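Local structure of beta-phosphoglucomutase (Clostridium difficile, 4GIB) at residues Y45-K50 with N102-S107; I117-E122 with S228-K233; V55-D60 with R78-G83; L108-T113 with A144-N149. The protein probably interconverts beta-D-glucose 1-phosphate and beta-D-glucose 6-phosphate with the help of magnesium, as a phosphomutase of the HAD-like superfamily. All coordinates share one frame; numbering follows the deposited sequence. Where two conformers were deposited one is given.

Contact 1 of 4, residues Y45-K50 with N102-S107; sequences YMAWRK and NNYYVS
Lys50 and Tyr104 make the polar part of this helix-helix contact, a cation-pi interaction. With CG anti to the backbone N (chi1 -176°) and the chain extended beyond it, Lys50 crosses the phenol ring at about a right angle. NZ stands 4.5 Å from the ring centroid, 13° off the ring normal. Farther back along the same chain, the CD methylene adds a CH-pi contact, offset toward the rim at 4.0 Å from Tyr104 CE2.

Apolar contacts centre on Ala47. Its CA comes within 3.6 Å of Tyr104 CD2, at the ring edge, while CB lies 3.9 Å from Tyr105 CB. The carbonyl oxygen of Met46 also meets that edge, in the ring plane, 4.0 Å from Tyr104 CE2.

The axes of the two short segments approach to 8.8 Å and run roughly antiparallel, at 150°. Behind the buried side, Tyr105 stacks on His44, and Trp48, a predicted substrate-binding residue, makes a cation-pi contact with Lys101. The chemistry implies a graded interface: a small alanine lets the helices approach over their buried side, and the Tyr104 ring face probably helps to stabilise the ammonium group of the exposed Lys50.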
loop_
_atom_site.group_PDB
_atom_site.type_symbol
_atom_site.label_atom_id
_atom_site.label_comp_id
_atom_site.label_asym_id
_atom_site.label_seq_id
_atom_site.Cartn_x
_atom_site.Cartn_y
_atom_site.Cartn_z
ATOM N N TYR A 45 5.253 9.695 -8.339
ATOM C CA TYR A 45 5.887 10.997 -8.162
ATOM C C TYR A 45 6.266 11.658 -9.486
ATOM O O TYR A 45 6.103 12.850 -9.638
ATOM C CB TYR A 45 7.098 10.882 -7.252
ATOM C CG TYR A 45 8.013 12.062 -7.345
ATOM C CD1 TYR A 45 7.703 13.267 -6.715
ATOM C CD2 TYR A 45 9.192 11.988 -8.069
ATOM C CE1 TYR A 45 8.548 14.365 -6.816
ATOM C CE2 TYR A 45 10.049 13.084 -8.165
ATOM C CZ TYR A 45 9.725 14.264 -7.529
ATOM O OH TYR A 45 10.574 15.359 -7.638
ATOM N N MET A 46 6.802 10.886 -10.420
ATOM C CA MET A 46 7.146 11.408 -11.740
ATOM C C MET A 46 5.885 11.877 -12.452
ATOM O O MET A 46 5.887 12.927 -13.111
ATOM C CB MET A 46 7.847 10.334 -12.586
ATOM C CG MET A 46 9.275 10.062 -12.167
ATOM S SD MET A 46 10.105 8.834 -13.186
ATOM C CE MET A 46 9.331 7.332 -12.643
ATOM N N ALA A 47 4.812 11.087 -12.315
ATOM C CA ALA A 47 3.528 11.403 -12.936
ATOM C C ALA A 47 2.869 12.620 -12.289
ATOM O O ALA A 47 2.315 13.471 -13.001
ATOM C CB ALA A 47 2.585 10.199 -12.881
ATOM N N TRP A 48 2.908 12.701 -10.957
ATOM C CA TRP A 48 2.310 13.840 -10.265
ATOM C C TRP A 48 3.138 15.103 -10.503
ATOM O O TRP A 48 2.573 16.193 -10.729
ATOM C CB TRP A 48 2.134 13.597 -8.754
ATOM C CG TRP A 48 0.954 12.736 -8.352
ATOM C CD1 TRP A 48 0.989 11.606 -7.593
ATOM C CD2 TRP A 48 -0.435 12.946 -8.691
ATOM N NE1 TRP A 48 -0.279 11.103 -7.432
ATOM C CE2 TRP A 48 -1.172 11.909 -8.089
ATOM C CE3 TRP A 48 -1.121 13.915 -9.440
ATOM C CZ2 TRP A 48 -2.565 11.799 -8.219
ATOM C CZ3 TRP A 48 -2.502 13.809 -9.570
ATOM C CH2 TRP A 48 -3.211 12.755 -8.967
ATOM N N ARG A 49 4.462 14.962 -10.476
ATOM C CA ARG A 49 5.338 16.101 -10.690
ATOM C C ARG A 49 5.050 16.830 -12.007
ATOM O O ARG A 49 5.050 18.051 -12.047
ATOM C CB ARG A 49 6.789 15.663 -10.654
ATOM C CG ARG A 49 7.757 16.793 -10.777
ATOM C CD ARG A 49 9.159 16.290 -10.656
ATOM N NE ARG A 49 9.497 15.340 -11.711
ATOM C CZ ARG A 49 10.672 14.731 -11.804
ATOM N NH1 ARG A 49 11.610 14.965 -10.899
ATOM N NH2 ARG A 49 10.904 13.883 -12.798
ATOM N N LYS A 50 4.813 16.080 -13.079
ATOM C CA LYS A 50 4.527 16.670 -14.399
ATOM C C LYS A 50 3.221 17.490 -14.389
ATOM O O LYS A 50 3.168 18.589 -14.925
ATOM C CB LYS A 50 4.473 15.576 -15.469
ATOM C CG LYS A 50 4.267 16.079 -16.887
ATOM C CD LYS A 50 4.324 14.936 -17.896
ATOM C CE LYS A 50 4.000 15.435 -19.297
ATOM N NZ LYS A 50 3.919 14.330 -20.280
ATOM N N ASN A 102 -3.012 9.838 -14.682
ATOM C CA ASN A 102 -3.174 8.381 -14.692
ATOM C C ASN A 102 -2.572 7.780 -15.974
ATOM O O ASN A 102 -1.760 6.855 -15.904
ATOM C CB ASN A 102 -4.646 7.990 -14.546
ATOM C CG ASN A 102 -4.850 6.487 -14.284
ATOM O OD1 ASN A 102 -4.065 5.846 -13.594
ATOM N ND2 ASN A 102 -5.956 5.956 -14.775
ATOM N N ASN A 103 -2.956 8.311 -17.135
ATOM C CA ASN A 103 -2.409 7.836 -18.406
ATOM C C ASN A 103 -0.885 7.821 -18.389
ATOM O O ASN A 103 -0.255 6.880 -18.849
ATOM C CB ASN A 103 -2.890 8.703 -19.570
ATOM C CG ASN A 103 -4.388 8.577 -19.826
ATOM O OD1 ASN A 103 -5.024 7.601 -19.419
ATOM N ND2 ASN A 103 -4.955 9.566 -20.526
ATOM N N TYR A 104 -0.291 8.867 -17.840
ATOM C CA TYR A 104 1.156 8.939 -17.778
ATOM C C TYR A 104 1.705 7.902 -16.792
ATOM O O TYR A 104 2.686 7.246 -17.096
ATOM C CB TYR A 104 1.626 10.369 -17.470
ATOM C CG TYR A 104 3.123 10.535 -17.590
ATOM C CD1 TYR A 104 3.784 10.171 -18.750
ATOM C CD2 TYR A 104 3.873 11.062 -16.548
ATOM C CE1 TYR A 104 5.154 10.308 -18.869
ATOM C CE2 TYR A 104 5.257 11.207 -16.657
ATOM C CZ TYR A 104 5.885 10.831 -17.822
ATOM O OH TYR A 104 7.238 10.974 -17.951
ATOM N N TYR A 105 1.043 7.718 -15.649
ATOM C CA TYR A 105 1.471 6.722 -14.662
ATOM C C TYR A 105 1.384 5.296 -15.257
ATOM O O TYR A 105 2.328 4.498 -15.129
ATOM C CB TYR A 105 0.643 6.832 -13.368
ATOM C CG TYR A 105 0.933 5.726 -12.378
ATOM C CD1 TYR A 105 2.126 5.709 -11.657
ATOM C CD2 TYR A 105 0.015 4.688 -12.163
ATOM C CE1 TYR A 105 2.415 4.670 -10.767
ATOM C CE2 TYR A 105 0.282 3.670 -11.266
ATOM C CZ TYR A 105 1.489 3.658 -10.573
ATOM O OH TYR A 105 1.772 2.644 -9.682
ATOM N N VAL A 106 0.272 5.006 -15.928
ATOM C CA VAL A 106 0.032 3.695 -16.548
ATOM C C VAL A 106 1.095 3.372 -17.599
ATOM O O VAL A 106 1.493 2.224 -17.779
ATOM C CB VAL A 106 -1.397 3.646 -17.147
ATOM C CG1 VAL A 106 -1.583 2.464 -18.158
ATOM C CG2 VAL A 106 -2.416 3.599 -16.012
ATOM N N SER A 107 1.568 4.402 -18.276
ATOM C CA SER A 107 2.592 4.239 -19.273
ATOM C C SER A 107 3.910 3.846 -18.620
ATOM O O SER A 107 4.684 3.086 -19.174
ATOM C CB SER A 107 2.751 5.540 -20.051
ATOM O OG SER A 107 3.791 5.414 -20.979
#

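Contact 2 of 4, residues I117-E122 with S228-K233; sequences ILPGIE and STNQLK
The type II turn from Leu118 to Ile121 lies against the 3-10 segment 229-231, and the nearest CA atoms are those of Gly120 and Asn230, 4.6 Å apart. Gly120 occupies the third position of the turn with positive phi (85°) and is also the N-cap of helix 121-130.

Thr229 carries the direct polar link between the segments. Its hydroxyl, placed between the backbone N and the carbonyl carbon (chi1 58°), donates from OG1 to Pro119 O at 2.6 Å, in the carbonyl plane and on a lone pair. The other branch, CG2, turns to Leu118, whose side chain it crosses at about a right angle, 4.0 Å from Leu118 CD1. One buried threonine thus serves a polar bond and an apolar patch together. Beside it Asn230 sets its amide against the proline, with OD1 only 3.1 Å from Pro119 CB. On the inner side, Ile121 and Leu232 lie side by side and point the same way, CD1 to CD1 at 4.1 Å. A water bridges the segments, donating to Leu232 O at 2.9 Å and to Gly120 O at a distance short enough to be treated with caution.

Leu232, the centre of an inverse gamma turn, continues inward onto Val211, Val213 and Val226. The contact therefore fastens the loop after edge strand 224-226 to the Leu-Pro-Gly turn that opens helix 121-130, as in HAD-family Rossmann-like cores, where such a turn follows the return of the chain from the cap.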
loop_
_atom_site.group_PDB
_atom_site.type_symbol
_atom_site.label_atom_id
_atom_site.label_comp_id
_atom_site.label_asym_id
_atom_site.label_seq_id
_atom_site.Cartn_x
_atom_site.Cartn_y
_atom_site.Cartn_z
ATOM N N ILE A 117 9.823 -7.498 -8.408
ATOM C CA ILE A 117 9.245 -7.962 -7.161
ATOM C C ILE A 117 10.297 -7.742 -6.094
ATOM O O ILE A 117 11.432 -8.189 -6.252
ATOM C CB ILE A 117 8.939 -9.465 -7.205
ATOM C CG1 ILE A 117 7.889 -9.768 -8.268
ATOM C CG2 ILE A 117 8.456 -9.961 -5.825
ATOM C CD1 ILE A 117 7.701 -11.248 -8.507
ATOM N N LEU A 118 9.945 -7.070 -5.003
ATOM C CA LEU A 118 10.953 -6.813 -3.965
ATOM C C LEU A 118 11.536 -8.126 -3.428
ATOM O O LEU A 118 10.839 -9.134 -3.364
ATOM C CB LEU A 118 10.425 -5.889 -2.862
ATOM C CG LEU A 118 10.251 -4.439 -3.344
ATOM C CD1 LEU A 118 9.631 -3.503 -2.291
ATOM C CD2 LEU A 118 11.607 -3.877 -3.823
ATOM N N PRO A 119 12.842 -8.128 -3.106
ATOM C CA PRO A 119 13.540 -9.318 -2.597
ATOM C C PRO A 119 12.832 -9.962 -1.409
ATOM O O PRO A 119 12.404 -9.251 -0.497
ATOM C CB PRO A 119 14.896 -8.763 -2.142
ATOM C CG PRO A 119 15.085 -7.511 -2.906
ATOM C CD PRO A 119 13.732 -6.957 -3.189
ATOM N N GLY A 120 12.706 -11.293 -1.430
ATOM C CA GLY A 120 12.064 -12.046 -0.354
ATOM C C GLY A 120 10.545 -12.166 -0.416
ATOM O O GLY A 120 9.968 -12.985 0.283
ATOM N N ILE A 121 9.887 -11.386 -1.265
ATOM C CA ILE A 121 8.413 -11.400 -1.325
ATOM C C ILE A 121 7.845 -12.679 -1.925
ATOM O O ILE A 121 6.944 -13.278 -1.345
ATOM C CB ILE A 121 7.875 -10.184 -2.068
ATOM C CG1 ILE A 121 8.266 -8.918 -1.318
ATOM C CG2 ILE A 121 6.325 -10.248 -2.204
ATOM C CD1 ILE A 121 7.647 -8.819 0.092
ATOM N N GLU A 122 8.355 -13.099 -3.084
ATOM C CA GLU A 122 7.893 -14.358 -3.684
ATOM C C GLU A 122 8.010 -15.521 -2.725
ATOM O O GLU A 122 7.099 -16.331 -2.616
ATOM C CB GLU A 122 8.678 -14.733 -4.933
ATOM C CG GLU A 122 8.164 -14.167 -6.195
ATOM C CD GLU A 122 8.811 -14.834 -7.394
ATOM O OE1 GLU A 122 10.052 -14.722 -7.542
ATOM O OE2 GLU A 122 8.070 -15.465 -8.188
ATOM N N SER A 228 14.275 -4.467 5.694
ATOM C CA SER A 228 13.914 -4.593 4.301
ATOM C C SER A 228 13.087 -5.851 4.068
ATOM O O SER A 228 12.970 -6.707 4.965
ATOM C CB SER A 228 15.169 -4.643 3.428
ATOM O OG SER A 228 15.906 -5.823 3.655
ATOM N N THR A 229 12.535 -5.958 2.854
ATOM C CA THR A 229 11.681 -7.084 2.475
ATOM C C THR A 229 12.397 -8.437 2.618
ATOM O O THR A 229 11.746 -9.465 2.815
ATOM C CB THR A 229 11.095 -6.901 1.046
ATOM O OG1 THR A 229 12.160 -6.758 0.097
ATOM C CG2 THR A 229 10.189 -5.648 0.980
ATOM N N ASN A 230 13.728 -8.433 2.543
ATOM C CA ASN A 230 14.522 -9.661 2.731
ATOM C C ASN A 230 14.475 -10.196 4.147
ATOM O O ASN A 230 14.853 -11.347 4.390
ATOM C CB ASN A 230 15.993 -9.424 2.384
ATOM C CG ASN A 230 16.304 -9.675 0.938
ATOM O OD1 ASN A 230 15.658 -10.492 0.275
ATOM N ND2 ASN A 230 17.344 -9.020 0.445
ATOM N N GLN A 231 14.042 -9.350 5.079
ATOM C CA GLN A 231 13.959 -9.722 6.482
ATOM C C GLN A 231 12.580 -10.316 6.797
ATOM O O GLN A 231 12.363 -10.808 7.890
ATOM C CB GLN A 231 14.185 -8.488 7.354
ATOM C CG GLN A 231 15.443 -7.669 7.019
ATOM C CD GLN A 231 16.718 -8.421 7.277
ATOM O OE1 GLN A 231 16.858 -9.077 8.303
ATOM N NE2 GLN A 231 17.678 -8.308 6.361
ATOM N N LEU A 232 11.649 -10.236 5.844
ATOM C CA LEU A 232 10.294 -10.770 6.019
ATOM C C LEU A 232 10.246 -12.290 5.823
ATOM O O LEU A 232 9.738 -12.781 4.812
ATOM C CB LEU A 232 9.325 -10.105 5.046
ATOM C CG LEU A 232 9.038 -8.613 5.246
ATOM C CD1 LEU A 232 8.114 -8.128 4.146
ATOM C CD2 LEU A 232 8.431 -8.375 6.617
ATOM N N LYS A 233 10.762 -13.025 6.805
ATOM C CA LYS A 233 10.793 -14.482 6.750
ATOM C C LYS A 233 9.585 -15.010 7.516
ATOM O O LYS A 233 9.220 -14.477 8.569
ATOM C CB LYS A 233 12.091 -15.005 7.343
ATOM C CG LYS A 233 13.310 -14.238 6.854
ATOM C CD LYS A 233 14.630 -14.957 7.155
ATOM C CE LYS A 233 14.842 -16.146 6.227
ATOM N NZ LYS A 233 14.903 -15.747 4.779
HETATM O O HOH W 1 10.961 -13.835 2.454
#

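Contact 3 of 4, residues V55-D60 with R78-G83; sequences VGIDID and RILEFG
Ile57 fills the tight centre of the contact, its two branches dividing the work against the end of helix 72-82. The longer branch sends CD1 into the last turn, 3.3 Å from Ile79 O and 3.9 Å from Leu80 CA, so that a methyl group rests directly on helix backbone. The shorter branch, CG2, lies anti to the backbone N (chi1 -58° for CG1) and meets Phe82 at its edge, in the ring plane, 3.6 Å from CD2; the two side chains slide past each other in opposite directions. The same CG2 also approaches Ile79 CG2 at 4.1 Å. On the buried flank, Ile59 crosses Ile79 obliquely, CG2 to CG2 at 4.1 Å. Val55 adds a further apolar contact, its CG2 touching Leu80 CD2 at 4.0 Å, where the two side chains cross at about a right angle.

Toward solvent the fit is looser than around Ile57. There the exposed Phe82 ring has the Asp58 backbone nearby, with CE2 4.3 Å from Asp58 O, while the side chain of Asp58 starts away from the helix, though its end comes back somewhat. The contact between the segments is thus carried by hydrocarbon, most of it at one isoleucine.

Gly56, with positive phi, is the C-prime residue of the Schellman motif that ends helix 41-53, and the chain turns there to pass along helix 72-82. Ile59 and Ile79 continue onto Trp48 of helix 41-53, whereas Val55 and Leu80 reach Met97 and Lys94 of helix 91-109, so the contact links helices 41-53, 72-82 and 91-109.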
loop_
_atom_site.group_PDB
_atom_site.type_symbol
_atom_site.label_atom_id
_atom_site.label_comp_id
_atom_site.label_asym_id
_atom_site.label_seq_id
_atom_site.Cartn_x
_atom_site.Cartn_y
_atom_site.Cartn_z
ATOM N N VAL A 55 0.485 23.621 -12.767
ATOM C CA VAL A 55 -0.338 24.495 -11.932
ATOM C C VAL A 55 0.546 25.261 -10.930
ATOM O O VAL A 55 0.118 25.617 -9.836
ATOM C CB VAL A 55 -1.505 23.723 -11.240
ATOM C CG1 VAL A 55 -2.509 23.252 -12.290
ATOM C CG2 VAL A 55 -0.982 22.533 -10.385
ATOM N N GLY A 56 1.785 25.522 -11.345
ATOM C CA GLY A 56 2.733 26.299 -10.565
ATOM C C GLY A 56 3.197 25.675 -9.267
ATOM O O GLY A 56 3.713 26.367 -8.397
ATOM N N ILE A 57 3.033 24.364 -9.143
ATOM C CA ILE A 57 3.412 23.660 -7.941
ATOM C C ILE A 57 4.510 22.663 -8.291
ATOM O O ILE A 57 4.370 21.875 -9.223
ATOM C CB ILE A 57 2.192 22.908 -7.351
ATOM C CG1 ILE A 57 1.056 23.887 -7.044
ATOM C CG2 ILE A 57 2.581 22.174 -6.095
ATOM C CD1 ILE A 57 -0.254 23.222 -6.572
ATOM N N ASP A 58 5.624 22.719 -7.581
ATOM C CA ASP A 58 6.697 21.762 -7.829
ATOM C C ASP A 58 6.951 21.003 -6.536
ATOM O O ASP A 58 7.522 21.523 -5.579
ATOM C CB ASP A 58 7.970 22.406 -8.435
ATOM C CG ASP A 58 8.587 23.474 -7.559
ATOM O OD1 ASP A 58 7.948 23.871 -6.561
ATOM O OD2 ASP A 58 9.718 23.924 -7.885
ATOM N N ILE A 59 6.455 19.774 -6.524
ATOM C CA ILE A 59 6.568 18.886 -5.389
ATOM C C ILE A 59 7.966 18.261 -5.393
ATOM O O ILE A 59 8.616 18.175 -6.445
ATOM C CB ILE A 59 5.453 17.790 -5.434
ATOM C CG1 ILE A 59 5.611 16.866 -6.649
ATOM C CG2 ILE A 59 4.078 18.436 -5.482
ATOM C CD1 ILE A 59 4.477 15.873 -6.815
ATOM N N ASP A 60 8.430 17.858 -4.217
ATOM C CA ASP A 60 9.752 17.247 -4.064
ATOM C C ASP A 60 9.593 15.892 -3.397
ATOM O O ASP A 60 8.568 15.627 -2.776
ATOM C CB ASP A 60 10.674 18.151 -3.237
ATOM C CG ASP A 60 10.113 18.462 -1.848
ATOM O OD1 ASP A 60 9.018 17.978 -1.510
ATOM O OD2 ASP A 60 10.775 19.205 -1.090
ATOM N N ARG A 78 -4.348 17.113 -2.200
ATOM C CA ARG A 78 -3.215 17.465 -1.360
ATOM C C ARG A 78 -2.155 18.254 -2.154
ATOM O O ARG A 78 -1.535 19.168 -1.629
ATOM C CB ARG A 78 -2.602 16.223 -0.713
ATOM C CG ARG A 78 -3.529 15.568 0.273
ATOM C CD ARG A 78 -2.892 14.403 0.977
ATOM N NE ARG A 78 -3.882 13.706 1.782
ATOM C CZ ARG A 78 -3.616 12.704 2.611
ATOM N NH1 ARG A 78 -2.368 12.263 2.760
ATOM N NH2 ARG A 78 -4.607 12.139 3.294
ATOM N N ILE A 79 -1.953 17.913 -3.419
ATOM C CA ILE A 79 -1.001 18.661 -4.228
ATOM C C ILE A 79 -1.509 20.094 -4.400
ATOM O O ILE A 79 -0.766 21.047 -4.200
ATOM C CB ILE A 79 -0.774 18.020 -5.608
ATOM C CG1 ILE A 79 -0.134 16.634 -5.446
ATOM C CG2 ILE A 79 0.138 18.899 -6.451
ATOM C CD1 ILE A 79 -0.013 15.865 -6.752
ATOM N N LEU A 80 -2.784 20.239 -4.741
ATOM C CA LEU A 80 -3.365 21.571 -4.928
ATOM C C LEU A 80 -3.342 22.370 -3.631
ATOM O O LEU A 80 -3.072 23.556 -3.644
ATOM C CB LEU A 80 -4.762 21.458 -5.501
ATOM C CG LEU A 80 -4.772 20.751 -6.845
ATOM C CD1 LEU A 80 -6.192 20.555 -7.316
ATOM C CD2 LEU A 80 -3.923 21.486 -7.896
ATOM N N GLU A 81 -3.638 21.694 -2.524
ATOM C CA GLU A 81 -3.560 22.267 -1.185
ATOM C C GLU A 81 -2.216 22.924 -0.964
ATOM O O GLU A 81 -2.125 24.048 -0.470
ATOM C CB GLU A 81 -3.642 21.146 -0.150
ATOM C CG GLU A 81 -2.939 21.513 1.171
ATOM C CD GLU A 81 -2.058 20.380 1.692
ATOM O OE1 GLU A 81 -1.354 20.589 2.712
ATOM O OE2 GLU A 81 -2.028 19.301 1.053
ATOM N N PHE A 82 -1.166 22.197 -1.324
ATOM C CA PHE A 82 0.214 22.668 -1.136
ATOM C C PHE A 82 0.410 24.053 -1.783
ATOM O O PHE A 82 1.250 24.826 -1.341
ATOM C CB PHE A 82 1.217 21.631 -1.664
ATOM C CG PHE A 82 2.666 22.044 -1.508
ATOM C CD1 PHE A 82 3.281 22.033 -0.251
ATOM C CD2 PHE A 82 3.427 22.409 -2.619
ATOM C CE1 PHE A 82 4.606 22.408 -0.101
ATOM C CE2 PHE A 82 4.759 22.786 -2.478
ATOM C CZ PHE A 82 5.350 22.787 -1.215
ATOM N N GLY A 83 -0.383 24.358 -2.819
ATOM C CA GLY A 83 -0.347 25.659 -3.471
ATOM C C GLY A 83 -1.595 26.501 -3.196
ATOM O O GLY A 83 -1.904 27.418 -3.957
#

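Contact 4 of 4, residues L108-T113 with A144-N149; sequences LIDEIT and AINVLN
The junction between the helical cap and the Rossmann-like core runs through this contact, in which Ile109, Asp110 and Ile112, from the last part of helix 91-109 and the turn that follows, meet Asn146 and Val147 of core helix 144-151. A single hydrogen bond spans it: Asn146 ND2 donates to Asp110 OD1 at 3.2 Å, with an angle of 150° at the hydrogen. The donor comes to the syn side of the carboxylate, somewhat above its plane, and the carboxylate and amide planes stand almost perpendicular, 87° apart.

Next to this bond the contact becomes apolar. Ile109 holds CG1 between the backbone N and the carbonyl carbon (chi1 59°), a crowded position that carries CD1 across to Val147 CG2 at 3.8 Å; the two side chains cross at about a right angle. The same CD1 lies 4.0 Å from Asn146 ND2, so one methyl group borders both the valine and the amide.

In HAD phosphatases and mutases with an inserted helical cap, the chain returns to the core at a linker of this kind. Here the return starts with a type I turn from Ile109 to Ile112, closed by the Ile112 N to Ile109 O bond of 3.0 Å. The turn brings Ile112 round to the same side as Ile109, with CD1 at 4.4 Å from Val147 CG1. Val147 also packs on Leu33, a predicted substrate-binding residue, and both isoleucines touch Tyr43 of helix 41-53.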
loop_
_atom_site.group_PDB
_atom_site.type_symbol
_atom_site.label_atom_id
_atom_site.label_comp_id
_atom_site.label_asym_id
_atom_site.label_seq_id
_atom_site.Cartn_x
_atom_site.Cartn_y
_atom_site.Cartn_z
ATOM N N LEU A 108 4.175 4.378 -17.441
ATOM C CA LEU A 108 5.414 4.045 -16.725
ATOM C C LEU A 108 5.369 2.646 -16.161
ATOM O O LEU A 108 6.307 1.891 -16.341
ATOM C CB LEU A 108 5.689 5.047 -15.607
ATOM C CG LEU A 108 5.934 6.492 -16.067
ATOM C CD1 LEU A 108 6.052 7.399 -14.867
ATOM C CD2 LEU A 108 7.177 6.586 -16.950
ATOM N N ILE A 109 4.272 2.274 -15.506
ATOM C CA ILE A 109 4.196 0.934 -14.877
ATOM C C ILE A 109 4.022 -0.215 -15.852
ATOM O O ILE A 109 4.221 -1.370 -15.480
ATOM C CB ILE A 109 3.111 0.829 -13.785
ATOM C CG1 ILE A 109 1.726 1.140 -14.350
ATOM C CG2 ILE A 109 3.464 1.747 -12.618
ATOM C CD1 ILE A 109 0.625 0.981 -13.348
ATOM N N ASP A 110 3.654 0.079 -17.091
ATOM C CA ASP A 110 3.527 -0.976 -18.070
ATOM C C ASP A 110 4.888 -1.627 -18.404
ATOM O O ASP A 110 4.923 -2.670 -19.042
ATOM C CB ASP A 110 2.742 -0.509 -19.300
ATOM C CG ASP A 110 1.209 -0.395 -19.016
ATOM O OD1 ASP A 110 0.797 -0.385 -17.822
ATOM O OD2 ASP A 110 0.418 -0.314 -19.987
ATOM N N GLU A 111 5.991 -1.051 -17.907
ATOM C CA GLU A 111 7.328 -1.641 -18.098
ATOM C C GLU A 111 7.791 -2.492 -16.899
ATOM O O GLU A 111 8.927 -2.954 -16.861
ATOM C CB GLU A 111 8.368 -0.551 -18.391
ATOM C CG GLU A 111 7.998 0.339 -19.576
ATOM C CD GLU A 111 7.617 -0.461 -20.811
ATOM O OE1 GLU A 111 8.241 -1.509 -21.059
ATOM O OE2 GLU A 111 6.698 -0.035 -21.533
ATOM N N ILE A 112 6.928 -2.686 -15.917
ATOM C CA ILE A 112 7.267 -3.519 -14.762
ATOM C C ILE A 112 7.195 -5.008 -15.158
ATOM O O ILE A 112 6.354 -5.393 -15.973
ATOM C CB ILE A 112 6.323 -3.205 -13.567
ATOM C CG1 ILE A 112 6.487 -1.730 -13.137
ATOM C CG2 ILE A 112 6.621 -4.100 -12.403
ATOM C CD1 ILE A 112 5.517 -1.271 -12.028
ATOM N N THR A 113 8.113 -5.822 -14.623
ATOM C CA THR A 113 8.155 -7.270 -14.874
ATOM C C THR A 113 8.332 -8.015 -13.542
ATOM O O THR A 113 8.269 -7.410 -12.477
ATOM C CB THR A 113 9.349 -7.668 -15.787
ATOM O OG1 THR A 113 10.585 -7.393 -15.108
ATOM C CG2 THR A 113 9.297 -6.936 -17.136
ATOM N N ALA A 144 -3.684 -1.353 -8.960
ATOM C CA ALA A 144 -3.009 -2.445 -8.276
ATOM C C ALA A 144 -3.059 -3.753 -9.068
ATOM O O ALA A 144 -2.057 -4.470 -9.144
ATOM C CB ALA A 144 -3.579 -2.624 -6.878
ATOM N N ILE A 145 -4.221 -4.048 -9.650
ATOM C CA ILE A 145 -4.424 -5.263 -10.448
ATOM C C ILE A 145 -3.450 -5.269 -11.642
ATOM O O ILE A 145 -2.707 -6.235 -11.847
ATOM C CB ILE A 145 -5.904 -5.396 -10.916
ATOM C CG1 ILE A 145 -6.830 -5.587 -9.703
ATOM C CG2 ILE A 145 -6.093 -6.606 -11.889
ATOM C CD1 ILE A 145 -8.288 -5.839 -10.059
ATOM N N ASN A 146 -3.431 -4.175 -12.393
ATOM C CA ASN A 146 -2.511 -4.037 -13.520
ATOM C C ASN A 146 -1.061 -4.321 -13.076
ATOM O O ASN A 146 -0.321 -5.038 -13.745
ATOM C CB ASN A 146 -2.633 -2.626 -14.138
ATOM C CG ASN A 146 -1.871 -2.485 -15.472
ATOM O OD1 ASN A 146 -1.644 -3.467 -16.177
ATOM N ND2 ASN A 146 -1.498 -1.253 -15.820
ATOM N N VAL A 147 -0.666 -3.790 -11.925
ATOM C CA VAL A 147 0.702 -3.984 -11.446
ATOM C C VAL A 147 1.004 -5.447 -11.085
ATOM O O VAL A 147 2.046 -5.977 -11.474
ATOM C CB VAL A 147 1.014 -3.081 -10.250
ATOM C CG1 VAL A 147 2.428 -3.370 -9.724
ATOM C CG2 VAL A 147 0.862 -1.621 -10.637
ATOM N N LEU A 148 0.110 -6.095 -10.340
ATOM C CA LEU A 148 0.301 -7.515 -9.991
ATOM C C LEU A 148 0.396 -8.415 -11.222
ATOM O O LEU A 148 1.128 -9.413 -11.202
ATOM C CB LEU A 148 -0.825 -8.038 -9.103
ATOM C CG LEU A 148 -0.972 -7.401 -7.731
ATOM C CD1 LEU A 148 -2.123 -8.060 -7.003
ATOM C CD2 LEU A 148 0.315 -7.493 -6.947
ATOM N N ASN A 149 -0.357 -8.095 -12.271
ATOM C CA ASN A 149 -0.302 -8.896 -13.500
ATOM C C ASN A 149 1.050 -8.751 -14.218
ATOM O O ASN A 149 1.564 -9.717 -14.753
ATOM C CB ASN A 149 -1.497 -8.614 -14.413
ATOM C CG ASN A 149 -2.769 -9.366 -13.955
ATOM O OD1 ASN A 149 -3.710 -8.759 -13.453
ATOM N ND2 ASN A 149 -2.765 -10.699 -14.090
#

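In the fold
Contacts 1, 3 and 4 form a chain of packing through the helical cap to the core. Contact 3 joins contact 1 where Trp48 CE3 lies 3.5 Å from Ile79 CD1, their centres being 15 Å apart. Contact 4 shares helix 91-109 with contact 1, and Met46 CE touches Leu108 CD1 there at 4.0 Å. Contact 2 belongs to the core and stands about 34 Å from contact 3, centre to centre; its segment 117-122 simply adjoins contact 4 in sequence. A phosphate ion, probably from crystallisation, lies about 4 Å from the Tyr105 side chain (nearest atoms), consistent with a pocket between cap and core. The sodium bound by Asp32, Asp34, Glu194 and Asp195 probably marks the predicted magnesium site.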